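Local coordinates for protein quinoline 2-oxidoreductase large subunit (Pseudomonas putida, PDB 1T3Q) that binds the molybdenum pterin cytosine dinucleotide cofactor of a molybdenum hydroxylase that oxidises quinoline, probably at the carbon beside the ring nitrogen, at residues H294-R299 with G368-V373; S319-G324 with L334-V339. All coordinates share one frame; numbering follows the deposited sequence.

Contact 1: H294-R299 with G368-V373. With MCN (pterin cytosine dinucleotide), chain N; SMO (dioxosulfidomolybdenum(VI) ion), chain O.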
# COMPACT_ATOMS: atom_id res chain seq x y z
N HIS B 294 -10.61 -18.48 -25.01
CA HIS B 294 -11.10 -19.84 -24.92
C HIS B 294 -9.89 -20.63 -25.38
O HIS B 294 -8.92 -20.04 -25.85
CB HIS B 294 -12.27 -20.12 -25.88
CG HIS B 294 -13.49 -19.29 -25.62
ND1 HIS B 294 -13.94 -19.00 -24.35
CD2 HIS B 294 -14.36 -18.70 -26.48
CE1 HIS B 294 -15.03 -18.26 -24.43
NE2 HIS B 294 -15.31 -18.07 -25.71
N ALA B 295 -9.94 -21.94 -25.25
CA ALA B 295 -8.80 -22.74 -25.66
C ALA B 295 -9.19 -24.14 -26.08
O ALA B 295 -10.35 -24.54 -25.97
CB ALA B 295 -7.80 -22.81 -24.51
N LYS B 296 -8.18 -24.86 -26.58
CA LYS B 296 -8.30 -26.26 -26.99
C LYS B 296 -9.05 -26.59 -28.27
O LYS B 296 -9.16 -27.77 -28.62
CB LYS B 296 -8.90 -27.08 -25.85
CG LYS B 296 -8.22 -26.85 -24.50
CD LYS B 296 -6.79 -27.39 -24.48
CE LYS B 296 -6.11 -27.09 -23.15
NZ LYS B 296 -4.76 -27.72 -23.04
N GLN B 297 -9.57 -25.60 -28.97
CA GLN B 297 -10.33 -25.93 -30.17
C GLN B 297 -9.53 -26.18 -31.43
O GLN B 297 -9.29 -25.27 -32.22
CB GLN B 297 -11.42 -24.89 -30.46
CG GLN B 297 -12.33 -25.33 -31.61
CD GLN B 297 -13.57 -24.47 -31.78
OE1 GLN B 297 -13.55 -23.26 -31.58
NE2 GLN B 297 -14.67 -25.11 -32.19
N GLN B 298 -9.10 -27.41 -31.61
CA GLN B 298 -8.39 -27.77 -32.82
C GLN B 298 -8.92 -29.09 -33.35
O GLN B 298 -9.51 -29.89 -32.62
CB GLN B 298 -6.86 -27.82 -32.62
CG GLN B 298 -6.31 -28.55 -31.42
CD GLN B 298 -4.78 -28.70 -31.46
OE1 GLN B 298 -4.24 -29.40 -32.32
NE2 GLN B 298 -4.09 -28.04 -30.54
N ARG B 299 -8.75 -29.28 -34.65
CA ARG B 299 -9.20 -30.49 -35.32
C ARG B 299 -7.91 -31.17 -35.74
O ARG B 299 -7.01 -30.51 -36.27
CB ARG B 299 -10.03 -30.12 -36.56
N GLY B 368 -6.73 -18.83 -26.73
CA GLY B 368 -5.62 -18.48 -25.88
C GLY B 368 -5.08 -19.67 -25.11
O GLY B 368 -5.57 -20.79 -25.27
N ALA B 369 -4.09 -19.41 -24.27
CA ALA B 369 -3.44 -20.45 -23.48
C ALA B 369 -4.27 -20.94 -22.30
O ALA B 369 -4.86 -20.16 -21.57
CB ALA B 369 -2.10 -19.94 -22.97
N TYR B 370 -4.31 -22.26 -22.15
CA TYR B 370 -4.99 -22.91 -21.04
C TYR B 370 -4.19 -24.18 -20.77
O TYR B 370 -3.87 -24.94 -21.69
CB TYR B 370 -6.45 -23.24 -21.38
CG TYR B 370 -7.15 -24.10 -20.34
CD1 TYR B 370 -7.01 -23.85 -18.97
CD2 TYR B 370 -7.98 -25.15 -20.73
CE1 TYR B 370 -7.68 -24.63 -18.02
CE2 TYR B 370 -8.66 -25.93 -19.79
CZ TYR B 370 -8.50 -25.66 -18.44
OH TYR B 370 -9.16 -26.44 -17.51
N ARG B 371 -3.83 -24.36 -19.50
CA ARG B 371 -3.07 -25.51 -19.01
C ARG B 371 -2.90 -26.64 -20.02
O ARG B 371 -3.86 -27.35 -20.35
CB ARG B 371 -3.76 -26.04 -17.75
CG ARG B 371 -2.88 -26.87 -16.85
CD ARG B 371 -3.62 -27.17 -15.55
NE ARG B 371 -2.73 -27.70 -14.53
CZ ARG B 371 -3.05 -27.79 -13.24
NH1 ARG B 371 -4.25 -27.38 -12.83
NH2 ARG B 371 -2.18 -28.26 -12.37
N GLY B 372 -1.67 -26.81 -20.49
CA GLY B 372 -1.38 -27.87 -21.45
C GLY B 372 -1.40 -27.38 -22.88
O GLY B 372 -0.88 -28.04 -23.79
N VAL B 373 -1.99 -26.20 -23.07
CA VAL B 373 -2.12 -25.57 -24.38
C VAL B 373 -2.43 -26.52 -25.54
O VAL B 373 -3.26 -27.41 -25.41
CB VAL B 373 -0.86 -24.70 -24.71
CG1 VAL B 373 -0.76 -23.56 -23.71
CG2 VAL B 373 0.41 -25.54 -24.68
N1 MCN N . 6.84 -28.30 -8.09
C2 MCN N . 7.67 -28.98 -7.15
N3 MCN N . 8.68 -29.73 -7.74
C4 MCN N . 8.92 -29.86 -9.10
C5 MCN N . 8.02 -29.15 -10.03
C6 MCN N . 7.00 -28.38 -9.53
O2 MCN N . 7.46 -28.90 -5.96
N4 MCN N . 9.91 -30.59 -9.56
C1' MCN N . 5.71 -27.41 -7.46
C2D MCN N . 6.13 -25.87 -7.38
O2' MCN N . 5.56 -25.25 -6.18
C3' MCN N . 5.63 -25.31 -8.70
C4D MCN N . 4.33 -26.03 -8.95
O4D MCN N . 4.48 -27.36 -8.24
O3' MCN N . 5.44 -23.86 -8.58
C5' MCN N . 3.88 -26.11 -10.43
O5' MCN N . 4.98 -26.62 -11.13
PA MCN N . 5.67 -25.93 -12.37
O1A MCN N . 7.01 -25.46 -11.89
O2A MCN N . 5.54 -26.95 -13.49
O3A MCN N . 4.83 -24.69 -13.00
PB MCN N . 4.62 -23.18 -12.48
O1B MCN N . 5.20 -22.28 -13.52
O2B MCN N . 5.11 -23.02 -11.07
O3B MCN N . 3.03 -23.02 -12.43
C10 MCN N . 2.29 -22.73 -13.59
C9' MCN N . 1.61 -24.00 -13.97
C8' MCN N . 0.74 -23.63 -15.20
S8' MCN N . 1.65 -23.08 -16.63
C7' MCN N . -0.59 -23.71 -15.28
S7' MCN N . -1.57 -23.25 -16.70
C6' MCN N . -1.37 -24.17 -14.00
C7 MCN N . -0.51 -25.04 -13.13
O9' MCN N . 0.72 -24.40 -12.82
N5' MCN N . -1.94 -22.89 -13.39
C4A MCN N . -2.33 -23.18 -12.03
N8' MCN N . -1.21 -25.35 -11.83
C4B MCN N . -2.05 -24.34 -11.28
N1' MCN N . -2.45 -24.58 -9.94
C2' MCN N . -3.17 -23.59 -9.37
N2' MCN N . -3.59 -23.77 -8.10
N3' MCN N . -3.47 -22.40 -10.02
C4' MCN N . -3.08 -22.08 -11.37
O4' MCN N . -3.38 -21.02 -11.86
S SMO O . -1.41 -22.46 -19.82
MO SMO O . 0.04 -22.28 -18.26
OM2 SMO O . 1.06 -22.52 -19.65
OM1 SMO O . -0.07 -20.63 -17.90
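Lys296 reaches into the loop 368-373 and spends its ammonium group on a cluster of backbone carbonyls, an instructive case of a lysine serving main-chain oxygens. NZ lies 2.8 Å from Val373 O, in the carbonyl plane and on a lone pair, and 2.9 Å from Arg371 O, where it sits 43° out of that plane. A weak bond of 3.2 Å runs from NZ to Tyr370 O, which also accepts a hydrogen bond from Val373 N across a beta turn; Thr376 adds its OG1 from outside. The lysine chain is bent at chi2 (-68°), which turns CD aside, and it crosses the Tyr370 side chain at about a right angle, its CE 3.6 Å from Tyr370 CD2. An alanine here would probably leave the carbonyls of Arg371 and Val373 without this donor and open a gap beside the tyrosine, freeing the turn to shift.

At the other end of the contact Gly368 N donates to His294 O over 2.7 Å. Between these polar points Ala295 CB packs 3.4 Å from Tyr370 CB.

The turn so held belongs to the active site. Arg371 N comes within 3.1 Å of the sulfur S of the dioxosulfidomolybdenum ion, whose molybdenum is bound by S7' and S8' of the pterin. The guanidinium of Arg371 places one face against N8' of the pterin, its NE is bonded to Gly742 O and its NH1 to Gln685 OE1, while Gly372 N donates to Glu743 of the molybdenum pocket. The buried ammonium is thus met by three backbone oxygens of the turn and by a threonine hydroxyl, which would probably disperse its charge, consistent with Lys296 acting as a second-shell group that helps position the backbone carrying Tyr370 and Arg371.

Contact 2: S319-G324 with L334-V339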
# COMPACT_ATOMS: atom_id res chain seq x y z
N SER B 319 -3.44 -30.53 -38.51
CA SER B 319 -4.00 -29.86 -37.34
C SER B 319 -4.49 -28.45 -37.67
O SER B 319 -3.75 -27.64 -38.22
CB SER B 319 -2.94 -29.80 -36.24
OG SER B 319 -3.46 -29.30 -35.03
N ILE B 320 -5.75 -28.16 -37.32
CA ILE B 320 -6.32 -26.85 -37.58
C ILE B 320 -6.89 -26.26 -36.30
O ILE B 320 -7.59 -26.94 -35.55
CB ILE B 320 -7.46 -26.93 -38.62
CG1 ILE B 320 -6.99 -27.70 -39.85
CG2 ILE B 320 -7.89 -25.52 -39.02
CD1 ILE B 320 -8.11 -28.07 -40.81
N THR B 321 -6.57 -24.99 -36.05
CA THR B 321 -7.02 -24.29 -34.85
C THR B 321 -8.04 -23.21 -35.16
O THR B 321 -7.87 -22.43 -36.11
CB THR B 321 -5.82 -23.62 -34.13
OG1 THR B 321 -4.92 -24.62 -33.64
CG2 THR B 321 -6.30 -22.76 -32.97
N ASP B 322 -9.12 -23.17 -34.37
CA ASP B 322 -10.14 -22.14 -34.51
C ASP B 322 -9.56 -21.03 -33.64
O ASP B 322 -9.69 -21.07 -32.41
CB ASP B 322 -11.48 -22.62 -33.95
CG ASP B 322 -12.59 -21.60 -34.14
OD1 ASP B 322 -12.41 -20.45 -33.71
OD2 ASP B 322 -13.64 -21.96 -34.71
N GLY B 323 -8.91 -20.05 -34.27
CA GLY B 323 -8.25 -19.00 -33.51
C GLY B 323 -8.99 -17.77 -33.03
O GLY B 323 -8.44 -17.00 -32.24
N GLY B 324 -10.21 -17.57 -33.47
CA GLY B 324 -10.92 -16.38 -33.04
C GLY B 324 -10.53 -15.20 -33.91
O GLY B 324 -9.77 -15.36 -34.87
N LEU B 334 -0.83 -19.51 -32.39
CA LEU B 334 0.12 -20.62 -32.51
C LEU B 334 0.13 -21.44 -31.22
O LEU B 334 0.75 -22.50 -31.16
CB LEU B 334 1.53 -20.09 -32.78
CG LEU B 334 1.74 -19.23 -34.04
CD1 LEU B 334 3.24 -19.04 -34.27
CD2 LEU B 334 1.10 -19.92 -35.24
N VAL B 335 -0.58 -20.94 -30.21
CA VAL B 335 -0.64 -21.60 -28.91
C VAL B 335 -1.26 -23.00 -28.97
O VAL B 335 -1.01 -23.84 -28.09
CB VAL B 335 -1.40 -20.71 -27.88
CG1 VAL B 335 -2.89 -20.72 -28.17
CG2 VAL B 335 -1.11 -21.17 -26.46
N GLU B 336 -2.06 -23.27 -29.99
CA GLU B 336 -2.68 -24.59 -30.12
C GLU B 336 -1.97 -25.52 -31.12
O GLU B 336 -0.98 -26.15 -30.77
CB GLU B 336 -4.16 -24.44 -30.49
CG GLU B 336 -5.04 -24.02 -29.30
CD GLU B 336 -5.24 -25.15 -28.29
OE1 GLU B 336 -5.53 -24.86 -27.11
OE2 GLU B 336 -5.12 -26.33 -28.68
N SER B 337 -2.47 -25.59 -32.35
CA SER B 337 -1.89 -26.47 -33.37
C SER B 337 -0.38 -26.35 -33.62
O SER B 337 0.32 -27.36 -33.71
CB SER B 337 -2.62 -26.29 -34.70
OG SER B 337 -3.93 -26.82 -34.64
N HIS B 338 0.11 -25.13 -33.74
CA HIS B 338 1.52 -24.91 -34.03
C HIS B 338 2.45 -25.57 -33.01
O HIS B 338 3.26 -26.42 -33.37
CB HIS B 338 1.80 -23.41 -34.12
CG HIS B 338 3.13 -23.08 -34.71
ND1 HIS B 338 4.29 -23.01 -33.96
CD2 HIS B 338 3.50 -22.80 -35.99
CE1 HIS B 338 5.30 -22.70 -34.75
NE2 HIS B 338 4.85 -22.57 -35.98
N VAL B 339 2.34 -25.19 -31.74
CA VAL B 339 3.21 -25.80 -30.73
C VAL B 339 2.85 -27.26 -30.51
O VAL B 339 3.71 -28.06 -30.13
CB VAL B 339 3.15 -25.04 -29.39
CG1 VAL B 339 3.66 -23.63 -29.59
CG2 VAL B 339 1.73 -25.05 -28.84
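Ser337 pushes its hydroxyl between those of Ser319 and Thr321, two residues that project from the same face of one strand. The spacing is tight and even: Ser337 OG lies 2.6 Å from Ser319 OG, and it is also 2.6 Å from Thr321 OG1. Both are hydrogen bonds, and in each either hydroxyl could be the donor. Ser337 OG stands anti to its own carbonyl carbon (chi1 -70°), which aims it at the strand, and a weak further bond joins it to Gln298 OE1. The three buried hydroxyls thus form a short hydrogen-bonded chain, with Ser337 OG in the middle.

The setting is a beta-alpha-beta unit of the molybdopterin-binding domain. Strand 312-322 leads through a loop into helix 337-342, and the chain returns as strand 352-360, which runs parallel to the first and beside it in the sheet. Ser337 is the first residue of the helix, so the hydroxyl chain joins the helix start to the strand, and the side chain of Ser337 also touches Ser357 on the returning strand.

Thr321 has the larger reach of the two strand residues, because both of its branches are used. OG1 turns to the serine and also comes within 3.2 Å of Glu336 CB, while the methyl CG2, anti to the backbone N, approaches the same Glu336 CB at 3.7 Å. The Thr321 and Glu336 side chains cross at about a right angle. Glu336, at the N-cap position, offers Thr321 its aliphatic part, whereas its carboxylate leads away to Gln298 NE2 and the backbone N of Lys296.

How the contacts relate
The two contacts lie side by side, their centres about 8 Å apart, within the same molybdopterin cofactor-binding domain. Contact 2 comes wholly between the two segments of contact 1: along the chain the order is 294-299, 319-324, 334-339, 368-373. Strands 298-306 and 312-322 follow each other and pair antiparallel in one mixed sheet, so contact 1 sits at the beginning of one strand and contact 2 at the end of its antiparallel neighbour. The carboxylate of Glu336 joins the two contacts through hydrogen bonds to segment 294-299. The beta-alpha-beta unit of contact 2 is thereby tied to the segment whose lysine grips the loop 368-373 at the molybdenum site.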